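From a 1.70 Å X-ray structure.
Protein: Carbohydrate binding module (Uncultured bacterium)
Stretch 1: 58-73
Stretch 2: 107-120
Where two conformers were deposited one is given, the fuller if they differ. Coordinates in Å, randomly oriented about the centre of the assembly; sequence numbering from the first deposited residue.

Stretch 1 (58-73) RFGNGGTSARRATVVV
Stretch 2 (107-120) SIKLVAETADGLAN

Two antiparallel ladders, separated by loops, join these stretches. Strand 107-112 runs at 159° to strand 69-73, with Ile-108 opposite Val-73, Lys-109 opposite Val-72, Leu-110 opposite Val-71, Val-111 opposite Thr-70 and Ala-112 opposite Ala-69. Lys-109 and Val-72 exchange backbone bonds, each N reaching the other's O at 2.8 Å; Lys-109 is all t. Leu-110 (t, p) puts CD1 3.8 Å from both Ala-69 CB and Val-71 CG2, packing the buried face. On the other face Val-111 (t) sets CG2 4.1 Å from Val-72 CG2 (t), while its O accepts Thr-70 N (2.8 Å) and its N gives to Thr-70 O (3.0 Å).

As the strand ends, Glu-113 N binds Arg-68 O (2.9 Å), and its OE2 accepts Thr-70 OG1 (2.8 Å; Thr-70 chi1 m). A type I turn, Thr-114 to Gly-117, follows, closed by Gly-117 N to Thr-114 O (3.1 Å); Gly-117's positive phi (64°) suits glycine. Arg-67, extended (m, t, t), lays one guanidinium face against Asp-116 O and bonds Leu-118 O through NH1 (3.1 Å). Leu-118 (m, t) returns CD2 to 3.4 Å from Ala-69 CB.

Ala-119 CB meets Phe-59 CD1 at 3.7 Å (Phe-59 chi1 p). The second ladder pairs Asn-120 with Gly-60: Gly-60 N to Asn-120 O, 2.8 Å; Asn-120 N to Gly-60 O, 2.9 Å.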

# COMPACT_ATOMS: atom_id res chain seq x y z
N ARG A 58 0.27 -2.19 -5.97
CA ARG A 58 -0.00 -3.42 -6.71
C ARG A 58 -0.69 -4.40 -5.75
O ARG A 58 -0.26 -4.56 -4.61
CB ARG A 58 1.30 -4.04 -7.24
CG ARG A 58 1.11 -5.21 -8.18
CD ARG A 58 2.46 -5.60 -8.83
NE ARG A 58 2.29 -6.64 -9.85
CZ ARG A 58 2.56 -7.94 -9.68
NH1 ARG A 58 2.97 -8.41 -8.50
NH2 ARG A 58 2.36 -8.77 -10.70
N PHE A 59 -1.77 -5.01 -6.19
CA PHE A 59 -2.63 -5.74 -5.26
C PHE A 59 -3.33 -6.90 -5.93
O PHE A 59 -3.46 -6.95 -7.18
CB PHE A 59 -3.69 -4.79 -4.64
CG PHE A 59 -4.73 -4.28 -5.63
CD1 PHE A 59 -5.98 -4.93 -5.77
CD2 PHE A 59 -4.47 -3.15 -6.40
CE1 PHE A 59 -6.94 -4.45 -6.66
CE2 PHE A 59 -5.43 -2.66 -7.32
CZ PHE A 59 -6.67 -3.30 -7.44
N GLY A 60 -3.77 -7.83 -5.09
CA GLY A 60 -4.57 -8.95 -5.55
C GLY A 60 -5.94 -8.88 -4.90
O GLY A 60 -6.08 -8.65 -3.69
N ASN A 61 -6.94 -9.03 -5.73
CA ASN A 61 -8.31 -9.15 -5.22
C ASN A 61 -9.16 -9.94 -6.22
O ASN A 61 -9.57 -9.43 -7.27
CB ASN A 61 -8.95 -7.77 -4.92
CG ASN A 61 -10.38 -7.92 -4.38
OD1 ASN A 61 -10.76 -9.03 -4.02
ND2 ASN A 61 -11.15 -6.81 -4.30
N GLY A 62 -9.38 -11.20 -5.89
CA GLY A 62 -10.27 -12.06 -6.70
C GLY A 62 -11.49 -12.45 -5.87
O GLY A 62 -12.19 -13.39 -6.21
N GLY A 63 -11.75 -11.68 -4.81
CA GLY A 63 -12.85 -11.94 -3.88
C GLY A 63 -14.21 -11.51 -4.39
O GLY A 63 -14.39 -11.13 -5.56
N THR A 64 -15.20 -11.57 -3.51
CA THR A 64 -16.57 -11.38 -3.99
C THR A 64 -16.91 -9.89 -4.15
O THR A 64 -17.92 -9.56 -4.78
CB THR A 64 -17.60 -12.13 -3.09
OG1 THR A 64 -17.31 -11.86 -1.72
CG2 THR A 64 -17.44 -13.65 -3.25
N SER A 65 -16.09 -8.98 -3.63
CA SER A 65 -16.38 -7.58 -3.82
C SER A 65 -15.11 -6.71 -3.82
O SER A 65 -14.02 -7.20 -3.52
CB SER A 65 -17.34 -7.11 -2.75
OG SER A 65 -16.66 -7.05 -1.50
N ALA A 66 -15.29 -5.43 -4.15
CA ALA A 66 -14.20 -4.45 -4.03
C ALA A 66 -13.82 -4.35 -2.56
O ALA A 66 -14.61 -4.71 -1.69
CB ALA A 66 -14.63 -3.10 -4.60
N ARG A 67 -12.58 -3.94 -2.27
CA ARG A 67 -12.14 -3.78 -0.89
C ARG A 67 -11.68 -2.36 -0.69
O ARG A 67 -10.49 -2.06 -0.63
CB ARG A 67 -11.02 -4.76 -0.57
CG ARG A 67 -11.54 -6.19 -0.57
CD ARG A 67 -10.52 -7.17 -0.04
NE ARG A 67 -10.99 -8.55 -0.27
CZ ARG A 67 -10.28 -9.63 0.01
NH1 ARG A 67 -9.09 -9.48 0.59
NH2 ARG A 67 -10.77 -10.85 -0.25
N ARG A 68 -12.65 -1.46 -0.60
CA ARG A 68 -12.32 -0.03 -0.52
C ARG A 68 -11.40 0.27 0.65
O ARG A 68 -11.53 -0.30 1.73
CB ARG A 68 -13.62 0.79 -0.49
CG ARG A 68 -14.41 0.65 -1.78
CD ARG A 68 -15.64 1.58 -1.86
NE ARG A 68 -15.30 3.00 -1.89
CZ ARG A 68 -14.97 3.68 -2.99
NH1 ARG A 68 -14.91 3.05 -4.16
NH2 ARG A 68 -14.69 4.97 -2.92
N ALA A 69 -10.44 1.18 0.44
CA ALA A 69 -9.50 1.55 1.49
C ALA A 69 -9.04 2.98 1.28
O ALA A 69 -8.97 3.45 0.15
CB ALA A 69 -8.26 0.64 1.45
N THR A 70 -8.68 3.64 2.35
CA THR A 70 -8.27 5.05 2.27
C THR A 70 -6.76 5.17 2.37
O THR A 70 -6.15 4.55 3.24
CB THR A 70 -8.89 5.88 3.41
OG1 THR A 70 -10.29 5.60 3.52
CG2 THR A 70 -8.64 7.40 3.20
N VAL A 71 -6.19 6.00 1.51
CA VAL A 71 -4.77 6.33 1.55
C VAL A 71 -4.62 7.55 2.48
O VAL A 71 -5.29 8.57 2.25
CB VAL A 71 -4.26 6.68 0.14
CG1 VAL A 71 -2.79 7.12 0.17
CG2 VAL A 71 -4.45 5.45 -0.79
N VAL A 72 -3.83 7.38 3.54
CA VAL A 72 -3.57 8.41 4.53
C VAL A 72 -2.11 8.83 4.40
O VAL A 72 -1.22 7.98 4.45
CB VAL A 72 -3.79 7.86 5.93
CG1 VAL A 72 -3.50 8.93 7.00
CG2 VAL A 72 -5.23 7.34 6.08
N VAL A 73 -1.83 10.12 4.27
CA VAL A 73 -0.42 10.52 4.14
C VAL A 73 -0.13 11.56 5.20
O VAL A 73 -0.87 12.56 5.28
CB VAL A 73 -0.12 11.05 2.73
CG1 VAL A 73 1.34 11.54 2.63
CG2 VAL A 73 -0.42 9.96 1.65
N SER A 107 4.85 9.62 6.33
CA SER A 107 4.21 8.32 6.58
C SER A 107 3.11 8.13 5.54
O SER A 107 2.46 9.09 5.11
CB SER A 107 3.64 8.26 8.00
OG SER A 107 2.65 9.26 8.16
N ILE A 108 2.90 6.87 5.13
CA ILE A 108 1.82 6.55 4.25
C ILE A 108 1.12 5.36 4.91
O ILE A 108 1.79 4.45 5.37
CB ILE A 108 2.31 6.08 2.86
CG1 ILE A 108 3.10 7.20 2.16
CG2 ILE A 108 1.13 5.64 2.03
CD1 ILE A 108 3.52 6.79 0.72
N LYS A 109 -0.21 5.43 5.01
CA LYS A 109 -0.97 4.34 5.60
C LYS A 109 -2.13 4.00 4.66
O LYS A 109 -2.73 4.87 4.01
CB LYS A 109 -1.44 4.72 7.03
CG LYS A 109 -2.18 3.63 7.81
CD LYS A 109 -2.49 4.14 9.27
CE LYS A 109 -3.00 3.01 10.23
NZ LYS A 109 -3.18 3.50 11.67
N LEU A 110 -2.47 2.71 4.57
CA LEU A 110 -3.62 2.33 3.82
C LEU A 110 -4.56 1.64 4.82
O LEU A 110 -4.12 0.75 5.56
CB LEU A 110 -3.20 1.34 2.74
CG LEU A 110 -4.26 0.87 1.75
CD1 LEU A 110 -4.76 1.98 0.81
CD2 LEU A 110 -3.66 -0.26 0.86
N VAL A 111 -5.82 2.07 4.82
CA VAL A 111 -6.75 1.70 5.91
C VAL A 111 -8.07 1.17 5.32
O VAL A 111 -8.76 1.85 4.56
CB VAL A 111 -7.08 2.92 6.82
CG1 VAL A 111 -8.05 2.49 7.97
CG2 VAL A 111 -5.78 3.51 7.42
N ALA A 112 -8.43 -0.06 5.69
CA ALA A 112 -9.62 -0.69 5.12
C ALA A 112 -10.91 0.03 5.55
O ALA A 112 -11.09 0.31 6.73
CB ALA A 112 -9.71 -2.16 5.60
N GLU A 113 -11.80 0.24 4.60
CA GLU A 113 -13.07 0.89 4.89
C GLU A 113 -14.20 -0.08 5.13
O GLU A 113 -15.29 0.33 5.56
CB GLU A 113 -13.45 1.80 3.75
CG GLU A 113 -12.54 2.99 3.67
CD GLU A 113 -13.19 4.12 2.95
OE1 GLU A 113 -14.38 4.37 3.22
OE2 GLU A 113 -12.51 4.76 2.11
N THR A 114 -13.95 -1.37 4.88
CA THR A 114 -15.02 -2.37 5.01
C THR A 114 -14.55 -3.60 5.73
O THR A 114 -13.35 -3.78 5.97
CB THR A 114 -15.55 -2.84 3.64
OG1 THR A 114 -14.64 -3.78 3.03
CG2 THR A 114 -15.74 -1.67 2.73
N ALA A 115 -15.51 -4.48 6.04
CA ALA A 115 -15.20 -5.67 6.78
C ALA A 115 -14.45 -6.73 5.98
O ALA A 115 -14.07 -7.75 6.53
CB ALA A 115 -16.50 -6.28 7.36
N ASP A 116 -14.25 -6.52 4.68
CA ASP A 116 -13.42 -7.43 3.92
C ASP A 116 -11.93 -7.12 4.06
O ASP A 116 -11.10 -7.79 3.46
CB ASP A 116 -13.80 -7.41 2.45
CG ASP A 116 -15.07 -8.20 2.16
OD1 ASP A 116 -15.60 -8.84 3.11
OD2 ASP A 116 -15.52 -8.18 0.99
N GLY A 117 -11.60 -6.11 4.87
CA GLY A 117 -10.18 -5.70 5.02
C GLY A 117 -9.57 -5.15 3.74
O GLY A 117 -10.27 -4.69 2.83
N LEU A 118 -8.23 -5.16 3.67
CA LEU A 118 -7.57 -4.77 2.43
C LEU A 118 -7.52 -5.90 1.39
O LEU A 118 -7.59 -7.08 1.74
CB LEU A 118 -6.14 -4.31 2.72
CG LEU A 118 -6.01 -3.13 3.71
CD1 LEU A 118 -4.52 -2.79 3.94
CD2 LEU A 118 -6.76 -1.91 3.08
N ALA A 119 -7.41 -5.52 0.12
CA ALA A 119 -6.91 -6.44 -0.90
C ALA A 119 -5.53 -6.93 -0.44
O ALA A 119 -4.91 -6.35 0.46
CB ALA A 119 -6.79 -5.73 -2.23
N ASN A 120 -5.05 -8.00 -1.06
CA ASN A 120 -3.70 -8.47 -0.73
C ASN A 120 -2.74 -7.47 -1.35
O ASN A 120 -2.77 -7.26 -2.55
CB ASN A 120 -3.46 -9.86 -1.33
CG ASN A 120 -4.30 -10.92 -0.64
OD1 ASN A 120 -4.73 -10.74 0.51
ND2 ASN A 120 -4.46 -12.07 -1.30
O HOH W 1 -16.06 -5.04 0.81
O HOH W 2 -7.79 -2.70 -0.27
O HOH W 3 -7.24 -11.57 1.33
O HOH W 4 -12.22 -2.71 2.71
O HOH W 5 -0.08 8.65 7.61